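Putative L-alanine-DL-glutamate epimerase (Burkholderia xenovorans, PDB 3SN1) binds magnesium and probably acts as a racemase or epimerase of the mandelate racemase/muconate lactonizing enzyme family. Local coordinates at residues 37-42 with 390-395; 117-122 with 367-372. All coordinates share one frame; numbering follows the deposited sequence. Where two conformers were deposited one is given.

Contact 1: residues 37-42 with 390-395; sequences FDEGFG and KVMGGL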
loop_
_atom_site.group_PDB
_atom_site.type_symbol
_atom_site.label_atom_id
_atom_site.label_comp_id
_atom_site.label_asym_id
_atom_site.label_seq_id
_atom_site.Cartn_x
_atom_site.Cartn_y
_atom_site.Cartn_z
ATOM N N PHE A 37 20.573 27.413 24.189
ATOM C CA PHE A 37 19.453 27.322 23.258
ATOM C C PHE A 37 19.371 28.562 22.373
ATOM O O PHE A 37 20.167 29.507 22.502
ATOM C CB PHE A 37 18.117 27.046 23.992
ATOM C CG PHE A 37 17.623 28.160 24.866
ATOM C CD1 PHE A 37 16.644 29.040 24.404
ATOM C CD2 PHE A 37 18.069 28.293 26.167
ATOM C CE1 PHE A 37 16.149 30.065 25.220
ATOM C CE2 PHE A 37 17.600 29.293 26.976
ATOM C CZ PHE A 37 16.617 30.197 26.503
ATOM N N ASP A 38 18.410 28.558 21.463
ATOM C CA ASP A 38 18.346 29.586 20.447
ATOM C C ASP A 38 16.906 30.009 20.226
ATOM O O ASP A 38 15.995 29.161 20.287
ATOM C CB ASP A 38 18.963 29.039 19.152
ATOM C CG ASP A 38 18.726 29.946 17.971
ATOM O OD1 ASP A 38 19.564 30.852 17.725
ATOM O OD2 ASP A 38 17.680 29.776 17.321
ATOM N N GLU A 39 16.699 31.302 19.969
ATOM C CA GLU A 39 15.386 31.807 19.544
ATOM C C GLU A 39 15.373 32.361 18.118
ATOM O O GLU A 39 14.303 32.501 17.510
ATOM C CB GLU A 39 14.880 32.875 20.507
ATOM C CG GLU A 39 14.570 32.305 21.884
ATOM C CD GLU A 39 13.915 33.298 22.822
ATOM O OE1 GLU A 39 13.787 34.494 22.486
ATOM O OE2 GLU A 39 13.532 32.874 23.922
ATOM N N GLY A 40 16.548 32.697 17.595
ATOM C CA GLY A 40 16.633 33.430 16.326
ATOM C C GLY A 40 16.229 32.605 15.124
ATOM O O GLY A 40 15.754 33.152 14.131
ATOM N N PHE A 41 16.384 31.300 15.228
ATOM C CA PHE A 41 16.036 30.390 14.141
ATOM C C PHE A 41 14.544 30.077 14.202
ATOM O O PHE A 41 14.120 28.945 14.450
ATOM C CB PHE A 41 16.907 29.152 14.184
ATOM C CG PHE A 41 16.879 28.331 12.912
ATOM C CD1 PHE A 41 17.002 28.944 11.662
ATOM C CD2 PHE A 41 16.761 26.963 12.963
ATOM C CE1 PHE A 41 16.973 28.198 10.497
ATOM C CE2 PHE A 41 16.750 26.195 11.783
ATOM C CZ PHE A 41 16.850 26.831 10.550
ATOM N N GLY A 42 13.760 31.118 13.950
ATOM C CA GLY A 42 12.304 31.014 13.842
ATOM C C GLY A 42 11.554 30.669 15.118
ATOM O O GLY A 42 10.428 30.213 15.041
ATOM N N LYS A 390 20.918 42.054 22.036
ATOM C CA LYS A 390 20.119 43.003 21.251
ATOM C C LYS A 390 18.732 42.427 21.143
ATOM O O LYS A 390 18.439 41.371 21.706
ATOM C CB LYS A 390 20.713 43.209 19.855
ATOM C CG LYS A 390 22.145 43.729 19.843
ATOM C CD LYS A 390 22.804 43.570 18.455
ATOM C CE LYS A 390 24.239 44.112 18.433
ATOM N NZ LYS A 390 24.981 43.612 17.209
ATOM N N VAL A 391 17.857 43.108 20.412
ATOM C CA VAL A 391 16.562 42.526 20.162
ATOM C C VAL A 391 16.801 41.274 19.322
ATOM O O VAL A 391 17.905 41.067 18.806
ATOM C CB VAL A 391 15.605 43.505 19.466
ATOM C CG1 VAL A 391 15.290 44.705 20.416
ATOM C CG2 VAL A 391 16.195 43.934 18.123
HETATM N N MSE A 392 15.776 40.448 19.193
HETATM C CA MSE A 392 15.890 39.222 18.428
HETATM C C MSE A 392 16.389 39.480 17.009
HETATM O O MSE A 392 15.902 40.388 16.329
HETATM C CB MSE A 392 14.538 38.508 18.373
HETATM C CG MSE A 392 14.658 37.063 17.968
HETATM SE SE MSE A 392 12.879 36.226 18.053
HETATM C CE MSE A 392 12.378 36.828 19.860
ATOM N N GLY A 393 17.361 38.669 16.582
ATOM C CA GLY A 393 17.902 38.699 15.224
ATOM C C GLY A 393 17.579 37.379 14.534
ATOM O O GLY A 393 16.431 36.935 14.552
ATOM N N GLY A 394 18.582 36.740 13.949
ATOM C CA GLY A 394 18.370 35.482 13.238
ATOM C C GLY A 394 17.416 35.710 12.082
ATOM O O GLY A 394 17.519 36.718 11.380
ATOM N N LEU A 395 16.461 34.802 11.898
ATOM C CA LEU A 395 15.467 34.952 10.831
ATOM C C LEU A 395 14.537 36.127 11.047
ATOM O O LEU A 395 13.908 36.588 10.097
ATOM C CB LEU A 395 14.596 33.698 10.693
ATOM C CG LEU A 395 15.294 32.369 10.466
ATOM C CD1 LEU A 395 14.225 31.294 10.183
ATOM C CD2 LEU A 395 16.313 32.429 9.344
#
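The loop that leaves the last strand of the N-terminal capping domain reaches over the active site and meets the C-terminal tail here, with Gly40 and Leu395 at the meeting point. Leu395 N donates to Gly40 O at 2.9 Å, the one hydrogen bond between 37-42 and 390-395. It comes in above the carbonyl plane, 36° out of it, and not along a lone pair. The same oxygen also takes a weak bond from Gly42 N, closing an inverse gamma turn centred on Phe41. The backbones come very close: Gly40 CA and Gly394 CA are 4.1 Å apart, and Gly394 has a positive phi, which favours glycine. An Asx motif shapes the loop from within, Phe41 N giving a fairly straight bond to the syn lone pair of Asp38 OD2.

In the enolase superfamily such a loop closes the mouth of the barrel, and the position of Phe41 fits that role: its ring touches Glu269, a magnesium ligand, and lies close to a bound tartrate, probably from the crystallisation liquor. With CG anti to the backbone N (chi1 -165°), the Phe41 side chain runs alongside that of Leu395, both pointing the same way, and Phe41 CD1 packs on Leu395 CD1 at 3.9 Å. That methyl also sits 3.8 Å from Gly42 N. Farther along, selenomethionine Met392 bends at chi3 (-50°) and brings its CE to 3.8 Å from Glu39 OE1, the two side chains crossing at about a right angle. Glu39 OE2 is held by Thr47 of helix 46-57. Leu395 leans on Arg178, which binds 2-oxoglutarate, and Pro78 of a second subunit packs against both Phe41 and Leu395.

Contact 2: residues 117-122 with 367-372; sequences DRVPVY and LIIPDR
Asp117 O is gripped twice: Ile369 N donates to it at 3.1 Å in a nearly straight bond (168°), and a water donates to it, its oxygen 2.6 Å from Asp117 O. That water's other hydrogen goes to Ile369 O, so it bridges the two backbones just where the strand pairing ends. Inward from there the pairing is antiparallel. Val119 and Leu367 form the hydrogen-bonded pair, Val119 N reaching Leu367 O at 2.9 Å and Leu367 N returning to Val119 O at 2.8 Å. Arg118 and Ile368 make the non-hydrogen-bonded pair, and their side chains run side by side on one face of the sheet. The Arg118 chain is extended from CG to NE, and Ile368 CD1 sits over the centre of one guanidinium face, 3.9 Å above its plane; Gln363 takes a hydrogen bond from its NH1. On the face of Val119 and Leu367, Val121 CG1 meets Leu367 CB at 3.9 Å, the two side chains crossing at about a right angle. Strands 118-123 and 366-368 are antiparallel neighbours in a mixed sheet whose strand 342-344 runs parallel to 118-123; helix 323-335 lies against the face of Val119 and Leu367, its alanines also meeting Ile369.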
loop_
_atom_site.group_PDB
_atom_site.type_symbol
_atom_site.label_atom_id
_atom_site.label_comp_id
_atom_site.label_asym_id
_atom_site.label_seq_id
_atom_site.Cartn_x
_atom_site.Cartn_y
_atom_site.Cartn_z
ATOM N N ASP A 117 36.939 8.900 20.127
ATOM C CA ASP A 117 37.663 9.970 20.817
ATOM C C ASP A 117 37.682 11.269 20.022
ATOM O O ASP A 117 37.996 12.330 20.572
ATOM C CB ASP A 117 39.138 9.567 21.023
ATOM C CG ASP A 117 39.320 8.452 22.039
ATOM O OD1 ASP A 117 38.444 8.239 22.908
ATOM O OD2 ASP A 117 40.373 7.796 21.974
ATOM N N ARG A 118 37.436 11.169 18.720
ATOM C CA ARG A 118 37.448 12.316 17.836
ATOM C C ARG A 118 36.369 12.127 16.814
ATOM O O ARG A 118 36.001 10.987 16.491
ATOM C CB ARG A 118 38.800 12.469 17.138
ATOM C CG ARG A 118 39.982 12.436 18.070
ATOM C CD ARG A 118 41.252 12.956 17.409
ATOM N NE ARG A 118 42.319 13.104 18.397
ATOM C CZ ARG A 118 43.496 13.685 18.171
ATOM N NH1 ARG A 118 43.784 14.202 16.974
ATOM N NH2 ARG A 118 44.398 13.752 19.158
ATOM N N VAL A 119 35.865 13.237 16.292
ATOM C CA VAL A 119 34.747 13.251 15.361
ATOM C C VAL A 119 35.109 14.073 14.121
ATOM O O VAL A 119 35.389 15.251 14.268
ATOM C CB VAL A 119 33.517 13.948 16.032
ATOM C CG1 VAL A 119 32.271 13.814 15.168
ATOM C CG2 VAL A 119 33.262 13.397 17.439
ATOM N N PRO A 120 35.065 13.484 12.909
ATOM C CA PRO A 120 35.235 14.342 11.739
ATOM C C PRO A 120 34.135 15.378 11.623
ATOM O O PRO A 120 32.982 15.098 11.925
ATOM C CB PRO A 120 35.167 13.351 10.566
ATOM C CG PRO A 120 35.733 12.073 11.162
ATOM C CD PRO A 120 35.091 12.049 12.534
ATOM N N VAL A 121 34.515 16.587 11.223
ATOM C CA VAL A 121 33.564 17.658 11.037
ATOM C C VAL A 121 33.519 18.102 9.591
ATOM O O VAL A 121 34.384 17.747 8.782
ATOM C CB VAL A 121 33.903 18.885 11.950
ATOM C CG1 VAL A 121 33.929 18.436 13.429
ATOM C CG2 VAL A 121 35.239 19.561 11.536
ATOM N N TYR A 122 32.480 18.864 9.271
ATOM C CA TYR A 122 32.525 19.787 8.157
ATOM C C TYR A 122 32.426 21.224 8.665
ATOM O O TYR A 122 31.749 21.515 9.664
ATOM C CB TYR A 122 31.449 19.515 7.121
ATOM C CG TYR A 122 30.021 19.692 7.537
ATOM C CD1 TYR A 122 29.341 20.885 7.285
ATOM C CD2 TYR A 122 29.300 18.642 8.097
ATOM C CE1 TYR A 122 27.999 21.038 7.624
ATOM C CE2 TYR A 122 27.962 18.790 8.433
ATOM C CZ TYR A 122 27.316 19.980 8.176
ATOM O OH TYR A 122 25.995 20.107 8.524
ATOM N N LEU A 367 37.098 17.088 15.501
ATOM C CA LEU A 367 36.847 17.657 16.813
ATOM C C LEU A 367 37.279 16.650 17.862
ATOM O O LEU A 367 36.877 15.485 17.820
ATOM C CB LEU A 367 35.366 17.989 17.006
ATOM C CG LEU A 367 34.855 18.427 18.390
ATOM C CD1 LEU A 367 35.494 19.741 18.832
ATOM C CD2 LEU A 367 33.313 18.577 18.324
ATOM N N ILE A 368 38.079 17.113 18.807
ATOM C CA ILE A 368 38.524 16.290 19.921
ATOM C C ILE A 368 37.418 16.293 20.978
ATOM O O ILE A 368 36.936 17.361 21.370
ATOM C CB ILE A 368 39.824 16.824 20.512
ATOM C CG1 ILE A 368 40.913 16.788 19.430
ATOM C CG2 ILE A 368 40.205 16.029 21.783
ATOM C CD1 ILE A 368 42.320 17.032 19.932
ATOM N N ILE A 369 37.008 15.112 21.422
ATOM C CA ILE A 369 35.966 15.012 22.457
ATOM C C ILE A 369 36.609 15.205 23.821
ATOM O O ILE A 369 37.518 14.465 24.184
ATOM C CB ILE A 369 35.247 13.632 22.444
ATOM C CG1 ILE A 369 34.704 13.283 21.050
ATOM C CG2 ILE A 369 34.127 13.599 23.510
ATOM C CD1 ILE A 369 33.900 14.335 20.413
ATOM N N PRO A 370 36.158 16.205 24.586
ATOM C CA PRO A 370 36.792 16.427 25.875
ATOM C C PRO A 370 36.337 15.410 26.922
ATOM O O PRO A 370 35.364 14.688 26.697
ATOM C CB PRO A 370 36.332 17.842 26.245
ATOM C CG PRO A 370 35.055 17.990 25.598
ATOM C CD PRO A 370 35.095 17.184 24.328
ATOM N N ASP A 371 37.056 15.369 28.041
ATOM C CA ASP A 371 36.795 14.427 29.130
ATOM C C ASP A 371 36.610 15.122 30.492
ATOM O O ASP A 371 36.965 14.575 31.533
ATOM C CB ASP A 371 37.904 13.357 29.193
ATOM C CG ASP A 371 39.258 13.905 29.619
ATOM O OD1 ASP A 371 39.440 15.146 29.709
ATOM O OD2 ASP A 371 40.166 13.078 29.875
ATOM N N ARG A 372 36.024 16.308 30.483
ATOM C CA ARG A 372 35.741 17.027 31.728
ATOM C C ARG A 372 34.332 16.686 32.215
ATOM O O ARG A 372 33.491 16.295 31.422
ATOM C CB ARG A 372 35.855 18.521 31.483
ATOM C CG ARG A 372 37.271 18.966 31.154
ATOM C CD ARG A 372 37.384 20.476 31.031
ATOM N NE ARG A 372 36.890 20.859 29.735
ATOM C CZ ARG A 372 37.602 20.852 28.614
ATOM N NH1 ARG A 372 38.884 20.541 28.630
ATOM N NH2 ARG A 372 37.014 21.171 27.472
HETATM O O HOH W 1 39.016 12.534 22.935
#

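In the fold
From the N terminus, the chain builds the antiparallel sheet of the capping domain and then enters loop 37-42, where contact 1 opens. It goes on through three helices to strand 118-123, the start of contact 2, and next through the strands and helices of the barrel. Strand 366-368 comes back to close contact 2, and after helix 381-386 the tail at 390-395 closes contact 1. The shorter loop thus lies wholly within the longer one. Contact 2 joins the strand leading into the barrel to one that follows it; contact 1 ties the cap to the C-terminal tail. Their centres are about 27 Å apart, on opposite sides of the chain's centre.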